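Local structure of acyl-coenzyme A oxidase 1 (Yarrowia lipolytica, 5Y9D) at residues S481-L486 with D539-L544; R527-N532 with T608-R613; Q59-I64 with A114-M119; A330-C335 with L649-I654. The protein oxidises saturated acyl-CoA with molecular oxygen to the (2E)-enoyl-CoA and hydrogen peroxide, using FAD, in peroxisomal fatty acid beta-oxidation. All blocks are in the same frame, centred on the assembly; numbering follows the deposited sequence.

Contact 1 (S481-L486 with D539-L544); sequences SALQIL and DKYQEL
Leu483 reaches across to Tyr541 and Gln542, and its course from CB outward illustrates how a single leucine can bridge two steeply crossed helices. CB points at segment 539-544 but itself stays clear of it. With CG set beside the backbone N (chi1 -63°), the chain carries on toward the opposing helix and the fork opens there. CG is still 5.0 Å from Tyr541 CE2, and the touching is left to the two methyls. CD1 comes to 3.9 Å from Tyr541 CE2, obliquely to the ring, while CD2 lies 4.2 Å from Gln542 NE2. The leucine and tyrosine side chains cross at about a right angle. Gln542, extended beyond CG, also meets Leu486, whose CD1 is 4.2 Å from Gln542 NE2. No hydrogen bond joins the segments; van der Waals touches make this thin surface contact.

The segment axes approach to 11.6 Å and cross at -86°, so few residues can meet. The crossing packs the end of helix 467-486 against that of helix 519-544 in the oxidase's helical C-terminal half. Deeper in this crossing Ala482 packs on Ile534 and Thr538, while helix 550-556 flanks Tyr541, whose ring stacks on that of Phe554.

Contact 2 (R527-N532 with T608-R613); sequences RTASRN and TGIFLR
Ala529 sets its CB against both Ile610 and Phe611, a small-residue contact in the all-helical C-terminal region of this acyl-CoA oxidase, where the long helix 519-544 passes the short helix 608-613. The alanine bond from CA to CB aims at the short helix, and the two larger side chains meet that methyl in different ways. Ile610 is directed at the long helix and offers its branch methyl CG2, which sits opposite the backbone N and stands 4.1 Å from Ala529 CB. Phe611 does not start out in that direction; its CG lies beside the backbone N (chi1 -68°), and the length of the ring brings its far end over to the alanine, obliquely to the ring plane. The ring is also held edge-to-face against Phe526, three residues before Ala529 on the long helix. Because alanine carries nothing beyond CB, the backbones can come close, with 6.6 Å between Ala529 CA and Phe611 CA.

Polar links tie down the flanks: Asn532 ND2 bonds to Glu614 OE1, and Arg613 forms a salt bridge with Asp623 of the second subunit. At the centre, Ala529 CB lies 3.8 Å from Phe611 CE1 and 4.2 Å from Phe611 CZ.

Contact 3 (Q59-I64 with A114-M119); sequences QIVEKI and AQLHGM
Leu116 meets just one flat group across this contact, the peptide carbonyl of Val61, whose O lies 4.1 Å from Leu116 CD1. Everything else that touches between the two segments is branched aliphatic carbon. The bond from CA to CB of Leu116 points toward segment 59-64, and the forked end of the leucine divides the work. CD1 presses against Ile64, where it is 3.6 Å from CB and likewise 3.6 Å from CG2 of that isoleucine, with Ile64 CG1 a little farther off at 4.0 Å. CD2 turns to the preceding helical turn and lies 4.2 Å from Val61 CG1.

Val61 and Ile64 stand three residues apart, on one side of helix 55-70, and Leu116 settles against this pair, joining two helices of the helical N-terminal domain of the acyl-CoA oxidase. The second helix is 107-118; Ile64 CA and Leu116 CA, the nearest pair of CA atoms, are 7.8 Å apart.

The isoleucine contributes its root more than its tip: CB faces the leucine, but with chi2 at -42° CD1 is led away. Leu116 and Ile64 cross at about a right angle, whereas Val61 leans in from the flank, obliquely to the leucine. Trp112, a turn earlier than Leu116, extends the same seam by packing on Ile60 and Val61. On another side of helix 107-118, Gln115 NE2 bonds to Ser314 OG of helix 306-334.

Contact 4 (A330-C335 with L649-I654); sequences ALRYAC and LSDFFI
Arg332 meets segment 649-654 through NH1, which lies 3.9 Å from Ile654 CG1 and 4.0 Å from Ile654 CD1, the isoleucine carbon CG1 approaching the guanidinium obliquely. The polar part of the contact runs through a bridging water. Placed in the plane of the guanidinium at its edge, this water accepts from Arg332 NH1 at 2.6 Å and donates both to Asp651 OD1, at 2.7 Å, and to Leu649 O, at 3.0 Å. Three bonds thus hold it, and it links Arg332 NH1 to Asp651 OD1, which at 4.3 Å are too far apart for a salt bridge.

The arginine can deliver its head group here because its chain is extended from CG to NE. Further out, NH1 also bonds to Gly659 O and NH2 forms a salt bridge with Asp645, fixing the guanidinium from several directions. Asp651 OD1 also accepts from Tyr661 N. Ser650 is the N-cap of helix 651-654, its OG taking a weak bond from Phe652 N and also hydrogen-bonded to Glu69 OE2.

The contact joins the end of the C-alpha1 helix 306-334 to the short helix 651-654 of the C-terminal region, with helix 640-646 supplying Asp645 and helix 55-70 lying against Leu649 and Phe653.

The four contacts form two pairs on a largely helical framework. Contacts 1 and 2 share helix 519-544 and have centres 19 Å apart, but their nearest atoms stay about 7 Å from each other. Contacts 3 and 4, with centres 17 Å apart, do touch: Met119 CE packs 3.3 Å from Leu649 CD1, and Leu116 O lies 3.5 Å from Phe653 CE1. Contact 1 is 48 Å from contact 4, centre to centre, across the chain's middle. None is part of an annotated site, yet the Arg332 side chain lies about 13 Å from a bound FAD, and Arg337, shortly after segment 330-335, lines the flavin pocket.

Contact 1 (S481-L486 with D539-L544)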
# COMPACT_ATOMS: atom_id res chain seq x y z
N SER A 481 -19.14 19.58 19.24
CA SER A 481 -20.10 20.32 18.45
C SER A 481 -21.53 19.92 18.79
O SER A 481 -22.40 20.76 18.86
CB SER A 481 -19.83 20.09 16.98
OG SER A 481 -18.63 20.75 16.67
N ALA A 482 -21.73 18.62 19.02
CA ALA A 482 -22.99 18.06 19.49
C ALA A 482 -23.44 18.65 20.83
O ALA A 482 -24.61 18.95 21.00
CB ALA A 482 -22.87 16.53 19.61
N LEU A 483 -22.52 18.80 21.78
CA LEU A 483 -22.85 19.46 23.06
C LEU A 483 -23.25 20.91 22.83
O LEU A 483 -24.22 21.37 23.40
CB LEU A 483 -21.68 19.38 24.05
CG LEU A 483 -21.29 17.97 24.49
CD1 LEU A 483 -20.01 18.04 25.31
CD2 LEU A 483 -22.40 17.28 25.26
N GLN A 484 -22.52 21.63 21.99
CA GLN A 484 -22.95 22.98 21.65
C GLN A 484 -24.38 22.92 21.14
O GLN A 484 -25.22 23.64 21.65
CB GLN A 484 -22.02 23.65 20.62
CG GLN A 484 -20.75 24.26 21.21
CD GLN A 484 -20.95 25.69 21.73
OE1 GLN A 484 -21.25 25.89 22.92
NE2 GLN A 484 -20.79 26.68 20.85
N ILE A 485 -24.66 22.01 20.19
CA ILE A 485 -26.01 21.89 19.61
C ILE A 485 -27.06 21.61 20.71
O ILE A 485 -28.09 22.29 20.79
CB ILE A 485 -26.08 20.80 18.52
CG1 ILE A 485 -25.29 21.22 17.28
CG2 ILE A 485 -27.54 20.52 18.12
CD1 ILE A 485 -24.93 20.06 16.37
N LEU A 486 -26.78 20.62 21.55
CA LEU A 486 -27.68 20.30 22.66
C LEU A 486 -27.88 21.50 23.61
O LEU A 486 -28.96 21.71 24.15
CB LEU A 486 -27.16 19.07 23.41
CG LEU A 486 -27.12 17.77 22.60
CD1 LEU A 486 -26.60 16.56 23.39
CD2 LEU A 486 -28.50 17.49 22.02
N ASP A 539 -23.54 10.66 23.93
CA ASP A 539 -24.19 10.04 25.08
C ASP A 539 -23.20 9.33 26.01
O ASP A 539 -23.21 9.60 27.20
CB ASP A 539 -25.29 9.06 24.62
CG ASP A 539 -26.39 8.93 25.64
OD1 ASP A 539 -27.10 9.94 25.88
OD2 ASP A 539 -26.55 7.82 26.20
N LYS A 540 -22.38 8.42 25.47
CA LYS A 540 -21.41 7.71 26.30
C LYS A 540 -20.48 8.69 27.00
O LYS A 540 -20.09 8.47 28.15
CB LYS A 540 -20.59 6.71 25.49
CG LYS A 540 -21.36 5.52 24.94
CD LYS A 540 -21.63 4.44 25.99
CE LYS A 540 -21.63 3.04 25.38
NZ LYS A 540 -21.71 1.98 26.43
N TYR A 541 -20.13 9.77 26.33
CA TYR A 541 -19.17 10.74 26.87
C TYR A 541 -19.74 11.39 28.10
O TYR A 541 -19.07 11.44 29.11
CB TYR A 541 -18.79 11.79 25.81
CG TYR A 541 -18.00 12.98 26.30
CD1 TYR A 541 -16.61 12.95 26.42
CD2 TYR A 541 -18.64 14.17 26.61
CE1 TYR A 541 -15.89 14.07 26.85
CE2 TYR A 541 -17.93 15.28 27.02
CZ TYR A 541 -16.57 15.22 27.15
OH TYR A 541 -15.94 16.35 27.58
N GLN A 542 -20.97 11.86 28.01
CA GLN A 542 -21.68 12.46 29.16
C GLN A 542 -21.65 11.55 30.40
O GLN A 542 -21.26 12.00 31.49
CB GLN A 542 -23.12 12.74 28.77
CG GLN A 542 -23.28 13.81 27.71
CD GLN A 542 -24.60 13.70 26.98
OE1 GLN A 542 -24.95 12.64 26.44
NE2 GLN A 542 -25.34 14.79 26.94
N GLU A 543 -22.03 10.28 30.22
CA GLU A 543 -21.94 9.26 31.27
C GLU A 543 -20.53 9.14 31.82
O GLU A 543 -20.35 8.95 33.01
CB GLU A 543 -22.33 7.87 30.74
CG GLU A 543 -23.75 7.70 30.22
CD GLU A 543 -23.79 6.70 29.06
OE1 GLU A 543 -23.41 5.52 29.27
OE2 GLU A 543 -24.18 7.10 27.93
N LEU A 544 -19.52 9.22 30.95
CA LEU A 544 -18.14 9.05 31.38
C LEU A 544 -17.60 10.23 32.16
O LEU A 544 -16.92 10.05 33.16
CB LEU A 544 -17.24 8.73 30.20
CG LEU A 544 -17.43 7.30 29.70
CD1 LEU A 544 -16.84 7.10 28.31
CD2 LEU A 544 -16.85 6.30 30.69

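Contact 2 (R527-N532 with T608-R613)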
# COMPACT_ATOMS: atom_id res chain seq x y z
N ARG A 527 -26.47 11.37 6.48
CA ARG A 527 -26.61 12.25 7.64
C ARG A 527 -27.21 11.56 8.88
O ARG A 527 -26.73 11.72 10.01
CB ARG A 527 -27.46 13.45 7.27
CG ARG A 527 -26.72 14.38 6.34
CD ARG A 527 -27.58 15.52 5.86
NE ARG A 527 -26.72 16.53 5.27
CZ ARG A 527 -27.13 17.60 4.60
NH1 ARG A 527 -28.42 17.86 4.40
NH2 ARG A 527 -26.22 18.43 4.14
N THR A 528 -28.24 10.75 8.65
CA THR A 528 -28.83 9.90 9.67
C THR A 528 -27.84 8.91 10.28
O THR A 528 -27.83 8.72 11.50
CB THR A 528 -30.01 9.11 9.07
OG1 THR A 528 -30.98 10.05 8.60
CG2 THR A 528 -30.64 8.21 10.08
N ALA A 529 -27.05 8.24 9.45
CA ALA A 529 -26.04 7.31 9.98
C ALA A 529 -25.00 8.08 10.77
O ALA A 529 -24.62 7.68 11.86
CB ALA A 529 -25.38 6.49 8.87
N SER A 530 -24.54 9.20 10.25
CA SER A 530 -23.56 10.01 10.97
C SER A 530 -24.14 10.57 12.28
O SER A 530 -23.55 10.39 13.35
CB SER A 530 -23.01 11.14 10.11
OG SER A 530 -22.04 11.90 10.83
N ARG A 531 -25.28 11.24 12.20
CA ARG A 531 -25.88 11.91 13.38
C ARG A 531 -26.07 10.96 14.56
O ARG A 531 -25.75 11.28 15.70
CB ARG A 531 -27.22 12.54 13.00
CG ARG A 531 -28.22 12.77 14.13
CD ARG A 531 -29.62 12.86 13.54
NE ARG A 531 -29.58 13.78 12.39
CZ ARG A 531 -30.06 13.56 11.17
NH1 ARG A 531 -30.70 12.43 10.86
NH2 ARG A 531 -29.93 14.51 10.25
N ASN A 532 -26.59 9.78 14.25
CA ASN A 532 -26.86 8.77 15.26
C ASN A 532 -25.59 8.26 15.94
O ASN A 532 -25.55 8.14 17.16
CB ASN A 532 -27.63 7.60 14.63
CG ASN A 532 -29.07 7.94 14.28
OD1 ASN A 532 -29.55 9.09 14.42
ND2 ASN A 532 -29.78 6.93 13.80
N THR A 608 -22.15 -1.46 4.91
CA THR A 608 -23.48 -2.09 4.95
C THR A 608 -23.91 -2.37 6.41
O THR A 608 -25.05 -2.12 6.79
CB THR A 608 -23.50 -3.35 4.04
OG1 THR A 608 -23.84 -2.95 2.71
CG2 THR A 608 -24.49 -4.38 4.48
N GLY A 609 -22.96 -2.86 7.21
CA GLY A 609 -23.18 -3.07 8.63
C GLY A 609 -23.82 -1.85 9.26
O GLY A 609 -24.83 -1.96 9.95
N ILE A 610 -23.25 -0.68 8.98
CA ILE A 610 -23.64 0.55 9.67
C ILE A 610 -25.09 0.96 9.38
O ILE A 610 -25.75 1.50 10.25
CB ILE A 610 -22.68 1.72 9.34
CG1 ILE A 610 -21.33 1.50 10.03
CG2 ILE A 610 -23.26 3.06 9.79
CD1 ILE A 610 -20.12 1.98 9.25
N PHE A 611 -25.57 0.70 8.17
CA PHE A 611 -26.92 1.13 7.77
C PHE A 611 -28.01 0.12 8.21
O PHE A 611 -29.17 0.50 8.33
CB PHE A 611 -26.99 1.39 6.26
CG PHE A 611 -26.21 2.59 5.82
CD1 PHE A 611 -26.80 3.86 5.80
CD2 PHE A 611 -24.88 2.47 5.45
CE1 PHE A 611 -26.07 4.99 5.43
CE2 PHE A 611 -24.15 3.59 5.06
CZ PHE A 611 -24.75 4.85 5.06
N LEU A 612 -27.63 -1.14 8.42
CA LEU A 612 -28.54 -2.16 8.96
C LEU A 612 -28.53 -2.15 10.48
O LEU A 612 -29.51 -2.51 11.13
CB LEU A 612 -28.14 -3.57 8.50
CG LEU A 612 -28.76 -4.13 7.21
CD1 LEU A 612 -28.87 -3.09 6.12
CD2 LEU A 612 -27.95 -5.33 6.72
N ARG A 613 -27.38 -1.76 11.05
CA ARG A 613 -27.26 -1.62 12.51
C ARG A 613 -28.33 -0.63 12.89
O ARG A 613 -29.09 -0.86 13.82
CB ARG A 613 -25.86 -1.08 12.91
CG ARG A 613 -25.12 -1.90 13.98
CD ARG A 613 -25.56 -1.58 15.40
NE ARG A 613 -24.99 -0.33 15.89
CZ ARG A 613 -25.25 0.22 17.08
NH1 ARG A 613 -24.67 1.36 17.43
NH2 ARG A 613 -26.10 -0.36 17.93

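Contact 3 (Q59-I64 with A114-M119)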
# COMPACT_ATOMS: atom_id res chain seq x y z
N GLN A 59 -7.91 27.97 -17.28
CA GLN A 59 -6.86 28.66 -18.02
C GLN A 59 -5.63 28.85 -17.16
O GLN A 59 -4.51 28.68 -17.64
CB GLN A 59 -7.34 29.98 -18.59
CG GLN A 59 -7.98 29.85 -19.97
CD GLN A 59 -8.43 31.20 -20.51
OE1 GLN A 59 -7.62 32.14 -20.65
NE2 GLN A 59 -9.74 31.32 -20.79
N ILE A 60 -5.85 29.20 -15.90
CA ILE A 60 -4.77 29.42 -14.96
C ILE A 60 -4.08 28.09 -14.68
O ILE A 60 -2.85 28.00 -14.63
CB ILE A 60 -5.31 30.07 -13.68
CG1 ILE A 60 -5.63 31.53 -13.96
CG2 ILE A 60 -4.30 30.00 -12.54
CD1 ILE A 60 -6.43 32.21 -12.85
N VAL A 61 -4.87 27.05 -14.51
CA VAL A 61 -4.32 25.71 -14.30
C VAL A 61 -3.50 25.23 -15.49
O VAL A 61 -2.44 24.62 -15.30
CB VAL A 61 -5.44 24.70 -13.95
CG1 VAL A 61 -5.00 23.26 -14.17
CG2 VAL A 61 -5.87 24.95 -12.51
N GLU A 62 -3.96 25.54 -16.70
CA GLU A 62 -3.21 25.20 -17.92
C GLU A 62 -1.88 25.97 -18.03
O GLU A 62 -0.87 25.36 -18.32
CB GLU A 62 -4.09 25.36 -19.18
CG GLU A 62 -4.98 24.12 -19.36
CD GLU A 62 -6.04 24.22 -20.45
OE1 GLU A 62 -6.44 25.35 -20.84
OE2 GLU A 62 -6.51 23.14 -20.90
N LYS A 63 -1.89 27.28 -17.75
CA LYS A 63 -0.66 28.06 -17.64
C LYS A 63 0.35 27.46 -16.66
O LYS A 63 1.54 27.47 -16.95
CB LYS A 63 -0.93 29.51 -17.23
CG LYS A 63 -0.82 30.54 -18.36
CD LYS A 63 -1.00 31.98 -17.87
CE LYS A 63 -2.46 32.36 -17.65
NZ LYS A 63 -2.69 33.84 -17.56
N ILE A 64 -0.09 26.96 -15.52
CA ILE A 64 0.87 26.41 -14.58
C ILE A 64 1.50 25.18 -15.22
O ILE A 64 2.72 24.97 -15.14
CB ILE A 64 0.26 25.99 -13.22
CG1 ILE A 64 -0.52 27.10 -12.53
CG2 ILE A 64 1.36 25.49 -12.31
CD1 ILE A 64 0.16 28.42 -12.60
N ALA A 114 2.32 24.01 -6.59
CA ALA A 114 2.81 22.90 -5.76
C ALA A 114 1.97 21.61 -5.94
O ALA A 114 2.51 20.52 -6.18
CB ALA A 114 2.87 23.34 -4.30
N GLN A 115 0.65 21.72 -5.89
CA GLN A 115 -0.23 20.57 -6.09
C GLN A 115 -0.04 19.91 -7.46
O GLN A 115 0.16 18.69 -7.54
CB GLN A 115 -1.69 20.98 -5.89
CG GLN A 115 -2.01 21.32 -4.46
CD GLN A 115 -3.26 22.17 -4.28
OE1 GLN A 115 -4.07 22.38 -5.20
NE2 GLN A 115 -3.43 22.64 -3.06
N LEU A 116 -0.06 20.71 -8.52
CA LEU A 116 0.07 20.18 -9.88
C LEU A 116 1.43 19.51 -10.12
O LEU A 116 1.53 18.47 -10.79
CB LEU A 116 -0.14 21.28 -10.90
CG LEU A 116 -1.49 21.98 -10.84
CD1 LEU A 116 -1.41 23.36 -11.49
CD2 LEU A 116 -2.56 21.14 -11.50
N HIS A 117 2.49 20.10 -9.58
CA HIS A 117 3.83 19.54 -9.76
C HIS A 117 4.02 18.27 -8.94
O HIS A 117 4.78 17.38 -9.33
CB HIS A 117 4.84 20.60 -9.39
CG HIS A 117 6.25 20.19 -9.62
ND1 HIS A 117 6.62 19.33 -10.63
CD2 HIS A 117 7.39 20.53 -8.98
CE1 HIS A 117 7.93 19.15 -10.60
NE2 HIS A 117 8.42 19.86 -9.60
N GLY A 118 3.31 18.17 -7.81
CA GLY A 118 3.38 17.00 -6.93
C GLY A 118 2.74 15.77 -7.51
O GLY A 118 2.98 14.65 -7.05
N MET A 119 1.89 15.95 -8.53
CA MET A 119 1.39 14.80 -9.27
C MET A 119 2.46 13.84 -9.75
O MET A 119 2.19 12.68 -9.83
CB MET A 119 0.67 15.22 -10.54
CG MET A 119 -0.58 16.02 -10.29
SD MET A 119 -1.33 16.28 -11.88
CE MET A 119 -2.14 14.70 -12.00

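Contact 4 (A330-C335 with L649-I654)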
# COMPACT_ATOMS: atom_id res chain seq x y z
N ALA A 330 -4.71 3.60 -15.15
CA ALA A 330 -5.44 2.33 -15.06
C ALA A 330 -6.63 2.20 -16.04
O ALA A 330 -6.77 1.17 -16.70
CB ALA A 330 -5.92 2.12 -13.63
N LEU A 331 -7.49 3.21 -16.09
CA LEU A 331 -8.70 3.14 -16.87
C LEU A 331 -8.45 3.27 -18.37
O LEU A 331 -9.20 2.69 -19.15
CB LEU A 331 -9.72 4.23 -16.45
CG LEU A 331 -10.41 4.04 -15.10
CD1 LEU A 331 -11.20 5.29 -14.75
CD2 LEU A 331 -11.30 2.81 -15.09
N ARG A 332 -7.45 4.05 -18.79
CA ARG A 332 -7.05 4.04 -20.21
C ARG A 332 -6.45 2.67 -20.62
O ARG A 332 -6.67 2.19 -21.72
CB ARG A 332 -6.07 5.14 -20.54
CG ARG A 332 -6.68 6.53 -20.77
CD ARG A 332 -5.57 7.56 -20.83
NE ARG A 332 -6.12 8.89 -21.03
CZ ARG A 332 -5.43 10.03 -21.07
NH1 ARG A 332 -4.11 10.04 -20.92
NH2 ARG A 332 -6.07 11.16 -21.25
N TYR A 333 -5.68 2.08 -19.71
CA TYR A 333 -5.17 0.75 -19.92
C TYR A 333 -6.30 -0.27 -19.96
O TYR A 333 -6.19 -1.21 -20.74
CB TYR A 333 -4.17 0.38 -18.84
CG TYR A 333 -3.50 -0.94 -19.09
CD1 TYR A 333 -2.76 -1.14 -20.22
CD2 TYR A 333 -3.60 -1.99 -18.16
CE1 TYR A 333 -2.14 -2.35 -20.46
CE2 TYR A 333 -2.96 -3.20 -18.39
CZ TYR A 333 -2.25 -3.38 -19.55
OH TYR A 333 -1.60 -4.57 -19.80
N ALA A 334 -7.37 -0.09 -19.17
CA ALA A 334 -8.50 -1.04 -19.11
C ALA A 334 -9.26 -1.09 -20.41
O ALA A 334 -9.77 -2.14 -20.82
CB ALA A 334 -9.48 -0.67 -17.99
N CYS A 335 -9.41 0.07 -21.01
CA CYS A 335 -10.03 0.19 -22.30
C CYS A 335 -9.23 -0.42 -23.45
O CYS A 335 -9.74 -0.56 -24.54
CB CYS A 335 -10.25 1.65 -22.61
SG CYS A 335 -11.42 2.45 -21.52
N LEU A 649 -5.01 16.30 -18.05
CA LEU A 649 -3.59 15.92 -18.00
C LEU A 649 -2.89 15.61 -19.33
O LEU A 649 -3.30 14.72 -20.06
CB LEU A 649 -3.41 14.70 -17.11
CG LEU A 649 -3.89 14.97 -15.69
CD1 LEU A 649 -3.59 13.79 -14.80
CD2 LEU A 649 -3.23 16.24 -15.17
N SER A 650 -1.81 16.33 -19.63
CA SER A 650 -0.97 16.00 -20.77
C SER A 650 -0.19 14.74 -20.44
O SER A 650 -0.26 14.25 -19.32
CB SER A 650 -0.02 17.14 -21.05
OG SER A 650 1.06 17.15 -20.13
N ASP A 651 0.56 14.22 -21.41
CA ASP A 651 1.31 12.98 -21.19
C ASP A 651 2.48 13.18 -20.23
O ASP A 651 2.93 12.23 -19.56
CB ASP A 651 1.80 12.35 -22.50
CG ASP A 651 0.67 11.62 -23.27
OD1 ASP A 651 -0.41 11.34 -22.70
OD2 ASP A 651 0.87 11.32 -24.45
N PHE A 652 2.93 14.40 -20.10
CA PHE A 652 3.96 14.69 -19.15
C PHE A 652 3.47 14.35 -17.72
O PHE A 652 4.20 13.74 -16.94
CB PHE A 652 4.36 16.18 -19.26
CG PHE A 652 5.39 16.61 -18.25
CD1 PHE A 652 5.02 16.92 -16.95
CD2 PHE A 652 6.73 16.70 -18.61
CE1 PHE A 652 5.96 17.31 -16.03
CE2 PHE A 652 7.67 17.09 -17.68
CZ PHE A 652 7.30 17.42 -16.39
N PHE A 653 2.26 14.80 -17.36
CA PHE A 653 1.73 14.54 -16.00
C PHE A 653 1.23 13.11 -15.84
O PHE A 653 1.15 12.62 -14.73
CB PHE A 653 0.67 15.55 -15.58
CG PHE A 653 1.20 16.95 -15.46
CD1 PHE A 653 1.76 17.39 -14.28
CD2 PHE A 653 1.15 17.81 -16.54
CE1 PHE A 653 2.26 18.67 -14.17
CE2 PHE A 653 1.65 19.10 -16.44
CZ PHE A 653 2.22 19.53 -15.26
N ILE A 654 0.93 12.44 -16.95
CA ILE A 654 0.70 11.01 -16.88
C ILE A 654 1.97 10.35 -16.39
O ILE A 654 1.98 9.66 -15.37
CB ILE A 654 0.26 10.45 -18.25
CG1 ILE A 654 -1.16 10.94 -18.58
CG2 ILE A 654 0.26 8.93 -18.26
CD1 ILE A 654 -2.20 10.66 -17.51
O HOH W 1 -2.73 12.20 -21.52